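Local coordinates for protein 3-deoxy-manno-octulosonate cytidylyltransferase (PDB 1H7H) that couples the eight-carbon sugar KDO to CMP from CTP, releasing diphosphate, probably to activate it for incorporation into bacterial lipopolysaccharide, at residues I5-R10 and H32-A37. Sequence-based numbering, arbitrary orientation.
Sequences IVIPAR and HVYERA. With CDP (cytidine-5'-diphosphate), chain C.
The carbonyl oxygen of Pro8 accepts a hydrogen bond from O3' of CDP at 2.7 Å, and two residues on, the backbone N of Arg10 donates a nearly straight one (165°) to the ribose O2' at 3.2 Å. The main chain leaving strand 3-8 thus grips both ribose hydroxyls. With CG anti to the backbone N (chi1 -158°), the extended but poorly ordered side chain of Arg10 runs past the cytosine, where CD is placed 3.7 Å from C4 of CDP and the amino group N4 sits over one guanidinium face, offset toward its rim.

Farther back along the strand, Ile5 and Ile7 pack on helix 29-38, whose segment 32-37 runs antiparallel to it (171°). CD1 of Ile7 carries most of the contact: it meets CG1 of Val33 at 3.8 Å, lies 4.1 Å from CA of Tyr34, meets the Tyr34 ring obliquely at CD2, and lies 4.2 Å from CB of Ala37. CD1 of Ile5 extends this apolar seam, 4.1 Å from the same Ala37 methyl. An alanine in place of Ile7 would probably leave CG1 of Val33 without its partner on strand 3-8 and open a gap between strand and helix. Such strand-on-helix packing belongs to the Rossmann-like GT-A core: aliphatic contacts join strand and helix, while backbone polar groups at the strand's C-terminal end and just beyond bind the ribose.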
ATOM      1  N   ILE A   5     -17.689 -16.897 -15.696  1.00 14.16           N
ATOM      2  CA  ILE A   5     -17.777 -15.447 -15.635  1.00 13.93           C
ATOM      3  C   ILE A   5     -19.153 -15.066 -15.114  1.00 15.20           C
ATOM      4  O   ILE A   5     -20.163 -15.616 -15.553  1.00 15.77           O
ATOM      5  CB  ILE A   5     -17.552 -14.790 -17.018  1.00 12.56           C
ATOM      6  CG1 ILE A   5     -16.093 -14.939 -17.442  1.00 10.99           C
ATOM      7  CG2 ILE A   5     -17.942 -13.318 -16.986  1.00 11.48           C
ATOM      8  CD1 ILE A   5     -15.804 -14.402 -18.818  1.00  9.38           C
ATOM      9  N   VAL A   6     -19.170 -14.177 -14.123  1.00 14.23           N
ATOM     10  CA  VAL A   6     -20.404 -13.687 -13.523  1.00 13.33           C
ATOM     11  C   VAL A   6     -20.446 -12.180 -13.771  1.00 15.64           C
ATOM     12  O   VAL A   6     -19.473 -11.471 -13.508  1.00 18.38           O
ATOM     13  CB  VAL A   6     -20.455 -13.963 -11.997  1.00 12.29           C
ATOM     14  CG1 VAL A   6     -21.745 -13.441 -11.406  1.00 13.82           C
ATOM     15  CG2 VAL A   6     -20.319 -15.452 -11.720  1.00 13.74           C
ATOM     16  N   ILE A   7     -21.564 -11.710 -14.310  1.00 14.92           N
ATOM     17  CA  ILE A   7     -21.755 -10.299 -14.617  1.00 14.33           C
ATOM     18  C   ILE A   7     -22.870  -9.733 -13.756  1.00 19.12           C
ATOM     19  O   ILE A   7     -24.047  -9.960 -14.037  1.00 20.59           O
ATOM     20  CB  ILE A   7     -22.155 -10.103 -16.096  1.00 16.08           C
ATOM     21  CG1 ILE A   7     -21.074 -10.671 -17.016  1.00 13.41           C
ATOM     22  CG2 ILE A   7     -22.409  -8.623 -16.400  1.00 14.94           C
ATOM     23  CD1 ILE A   7     -21.550 -10.905 -18.412  1.00 10.17           C
ATOM     24  N   PRO A   8     -22.521  -9.050 -12.651  1.00 23.34           N
ATOM     25  CA  PRO A   8     -23.535  -8.462 -11.766  1.00 26.05           C
ATOM     26  C   PRO A   8     -24.212  -7.313 -12.517  1.00 30.24           C
ATOM     27  O   PRO A   8     -23.531  -6.426 -13.043  1.00 33.58           O
ATOM     28  CB  PRO A   8     -22.711  -7.929 -10.586  1.00 23.89           C
ATOM     29  CG  PRO A   8     -21.457  -8.750 -10.608  1.00 25.08           C
ATOM     30  CD  PRO A   8     -21.168  -8.901 -12.079  1.00 21.85           C
ATOM     31  N   ALA A   9     -25.536  -7.347 -12.599  1.00 34.39           N
ATOM     32  CA  ALA A   9     -26.265  -6.310 -13.317  1.00 37.51           C
ATOM     33  C   ALA A   9     -27.502  -5.830 -12.578  1.00 42.86           C
ATOM     34  O   ALA A   9     -28.611  -6.342 -12.770  1.00 43.92           O
ATOM     35  CB  ALA A   9     -26.623  -6.786 -14.722  1.00 35.36           C
ATOM     36  N   ARG A  10     -27.282  -4.820 -11.747  1.00 51.77           N
ATOM     37  CA  ARG A  10     -28.316  -4.194 -10.947  1.00 60.41           C
ATOM     38  C   ARG A  10     -29.014  -3.156 -11.831  1.00 64.50           C
ATOM     39  O   ARG A  10     -28.356  -2.403 -12.559  1.00 64.11           O
ATOM     40  CB  ARG A  10     -27.654  -3.505  -9.756  1.00 64.32           C
ATOM     41  CG  ARG A  10     -28.551  -3.260  -8.566  1.00 72.84           C
ATOM     42  CD  ARG A  10     -27.826  -2.453  -7.509  1.00 79.46           C
ATOM     43  NE  ARG A  10     -28.535  -2.446  -6.231  1.00 85.96           N
ATOM     44  CZ  ARG A  10     -28.304  -1.584  -5.248  1.00 88.76           C
ATOM     45  NH1 ARG A  10     -27.381  -0.646  -5.390  1.00 90.27           N
ATOM     46  NH2 ARG A  10     -28.979  -1.681  -4.111  1.00 90.67           N
ATOM     47  N   HIS A  32     -24.071  -6.624 -24.862  1.00 18.80           N
ATOM     48  CA  HIS A  32     -22.722  -6.366 -25.372  1.00 18.29           C
ATOM     49  C   HIS A  32     -21.666  -6.988 -24.460  1.00 17.51           C
ATOM     50  O   HIS A  32     -20.685  -7.572 -24.929  1.00 17.87           O
ATOM     51  CB  HIS A  32     -22.475  -4.859 -25.496  1.00 21.84           C
ATOM     52  CG  HIS A  32     -23.171  -4.223 -26.657  1.00 19.40           C
ATOM     53  ND1 HIS A  32     -22.756  -4.407 -27.960  1.00 18.62           N
ATOM     54  CD2 HIS A  32     -24.244  -3.402 -26.714  1.00 18.73           C
ATOM     55  CE1 HIS A  32     -23.545  -3.724 -28.770  1.00 15.78           C
ATOM     56  NE2 HIS A  32     -24.455  -3.105 -28.040  1.00 17.92           N
ATOM     57  N   VAL A  33     -21.871  -6.854 -23.154  1.00 17.51           N
ATOM     58  CA  VAL A  33     -20.946  -7.428 -22.183  1.00 18.08           C
ATOM     59  C   VAL A  33     -20.992  -8.951 -22.263  1.00 19.63           C
ATOM     60  O   VAL A  33     -19.948  -9.603 -22.312  1.00 22.83           O
ATOM     61  CB  VAL A  33     -21.279  -6.975 -20.741  1.00 16.44           C
ATOM     62  CG1 VAL A  33     -20.307  -7.596 -19.754  1.00 14.02           C
ATOM     63  CG2 VAL A  33     -21.222  -5.458 -20.647  1.00 15.14           C
ATOM     64  N   TYR A  34     -22.207  -9.504 -22.325  1.00 20.80           N
ATOM     65  CA  TYR A  34     -22.412 -10.953 -22.399  1.00 18.93           C
ATOM     66  C   TYR A  34     -21.765 -11.548 -23.648  1.00 16.35           C
ATOM     67  O   TYR A  34     -21.057 -12.554 -23.573  1.00 17.72           O
ATOM     68  CB  TYR A  34     -23.916 -11.282 -22.368  1.00 21.64           C
ATOM     69  CG  TYR A  34     -24.228 -12.734 -22.045  1.00 23.68           C
ATOM     70  CD1 TYR A  34     -24.195 -13.717 -23.039  1.00 25.63           C
ATOM     71  CD2 TYR A  34     -24.525 -13.129 -20.738  1.00 22.74           C
ATOM     72  CE1 TYR A  34     -24.441 -15.063 -22.735  1.00 27.05           C
ATOM     73  CE2 TYR A  34     -24.772 -14.464 -20.427  1.00 25.87           C
ATOM     74  CZ  TYR A  34     -24.727 -15.424 -21.428  1.00 25.94           C
ATOM     75  OH  TYR A  34     -24.949 -16.741 -21.106  1.00 32.74           O
ATOM     76  N   GLU A  35     -21.993 -10.912 -24.792  1.00 17.65           N
ATOM     77  CA  GLU A  35     -21.413 -11.389 -26.044  1.00 19.31           C
ATOM     78  C   GLU A  35     -19.894 -11.381 -26.011  1.00 20.74           C
ATOM     79  O   GLU A  35     -19.258 -12.302 -26.525  1.00 22.75           O
ATOM     80  CB  GLU A  35     -21.918 -10.569 -27.219  1.00 19.13           C
ATOM     81  CG  GLU A  35     -23.394 -10.764 -27.489  1.00 20.76           C
ATOM     82  CD  GLU A  35     -23.859 -10.042 -28.734  1.00 26.43           C
ATOM     83  OE1 GLU A  35     -23.002  -9.671 -29.567  1.00 27.21           O
ATOM     84  OE2 GLU A  35     -25.084  -9.848 -28.885  1.00 29.01           O
ATOM     85  N   ARG A  36     -19.309 -10.356 -25.392  1.00 19.17           N
ATOM     86  CA  ARG A  36     -17.854 -10.289 -25.291  1.00 17.52           C
ATOM     87  C   ARG A  36     -17.320 -11.321 -24.303  1.00 14.93           C
ATOM     88  O   ARG A  36     -16.290 -11.943 -24.549  1.00 13.49           O
ATOM     89  CB  ARG A  36     -17.399  -8.880 -24.933  1.00 20.12           C
ATOM     90  CG  ARG A  36     -17.484  -7.951 -26.118  1.00 24.92           C
ATOM     91  CD  ARG A  36     -17.364  -6.512 -25.718  1.00 30.15           C
ATOM     92  NE  ARG A  36     -17.646  -5.635 -26.850  1.00 35.21           N
ATOM     93  CZ  ARG A  36     -16.716  -5.008 -27.563  1.00 37.85           C
ATOM     94  NH1 ARG A  36     -15.429  -5.154 -27.261  1.00 36.90           N
ATOM     95  NH2 ARG A  36     -17.075  -4.238 -28.583  1.00 37.96           N
ATOM     96  N   ALA A  37     -18.046 -11.532 -23.207  1.00 14.60           N
ATOM     97  CA  ALA A  37     -17.661 -12.523 -22.201  1.00 13.75           C
ATOM     98  C   ALA A  37     -17.598 -13.909 -22.851  1.00 16.59           C
ATOM     99  O   ALA A  37     -16.723 -14.711 -22.529  1.00 18.94           O
ATOM    100  CB  ALA A  37     -18.660 -12.530 -21.054  1.00  9.31           C
TER
HETATM  101  O3B CDP C1246     -24.286   0.447  -8.413  1.00 92.41           O
HETATM  102  PB  CDP C1246     -23.435   1.032  -9.646  1.00 92.48           P
HETATM  103  O1B CDP C1246     -23.506   0.077 -10.803  1.00 92.74           O
HETATM  104  O2B CDP C1246     -24.031   2.340 -10.064  1.00 92.36           O
HETATM  105  O3A CDP C1246     -21.906   1.279  -9.172  1.00 87.43           O
HETATM  106  PA  CDP C1246     -20.773   0.443  -9.966  1.00 82.51           P
HETATM  107  O1A CDP C1246     -19.418   0.787  -9.432  1.00 82.81           O
HETATM  108  O2A CDP C1246     -20.807   0.746 -11.435  1.00 82.47           O
HETATM  109  O5' CDP C1246     -21.055  -1.130  -9.784  1.00 77.45           O
HETATM  110  C5' CDP C1246     -20.130  -2.132 -10.234  1.00 69.58           C
HETATM  111  C4' CDP C1246     -20.869  -3.410 -10.773  1.00 64.66           C
HETATM  112  O4' CDP C1246     -21.409  -4.219  -9.692  1.00 62.49           O
HETATM  113  C3' CDP C1246     -22.076  -3.089 -11.687  1.00 62.31           C
HETATM  114  O3' CDP C1246     -22.211  -4.142 -12.669  1.00 60.77           O
HETATM  115  C2' CDP C1246     -23.240  -3.072 -10.684  1.00 59.80           C
HETATM  116  O2' CDP C1246     -24.545  -3.252 -11.267  1.00 52.63           O
HETATM  117  C1' CDP C1246     -22.882  -4.200  -9.677  1.00 60.63           C
HETATM  118  N1  CDP C1246     -23.502  -3.979  -8.349  1.00 60.58           N
HETATM  119  C2  CDP C1246     -24.337  -4.926  -7.815  1.00 59.41           C
HETATM  120  O2  CDP C1246     -24.612  -5.979  -8.380  1.00 59.17           O
HETATM  121  N3  CDP C1246     -24.952  -4.715  -6.517  1.00 59.23           N
HETATM  122  C4  CDP C1246     -24.745  -3.654  -5.825  1.00 59.02           C
HETATM  123  N4  CDP C1246     -25.305  -3.467  -4.650  1.00 57.07           N
HETATM  124  C5  CDP C1246     -23.830  -2.635  -6.421  1.00 59.07           C
HETATM  125  C6  CDP C1246     -23.259  -2.834  -7.633  1.00 59.99           C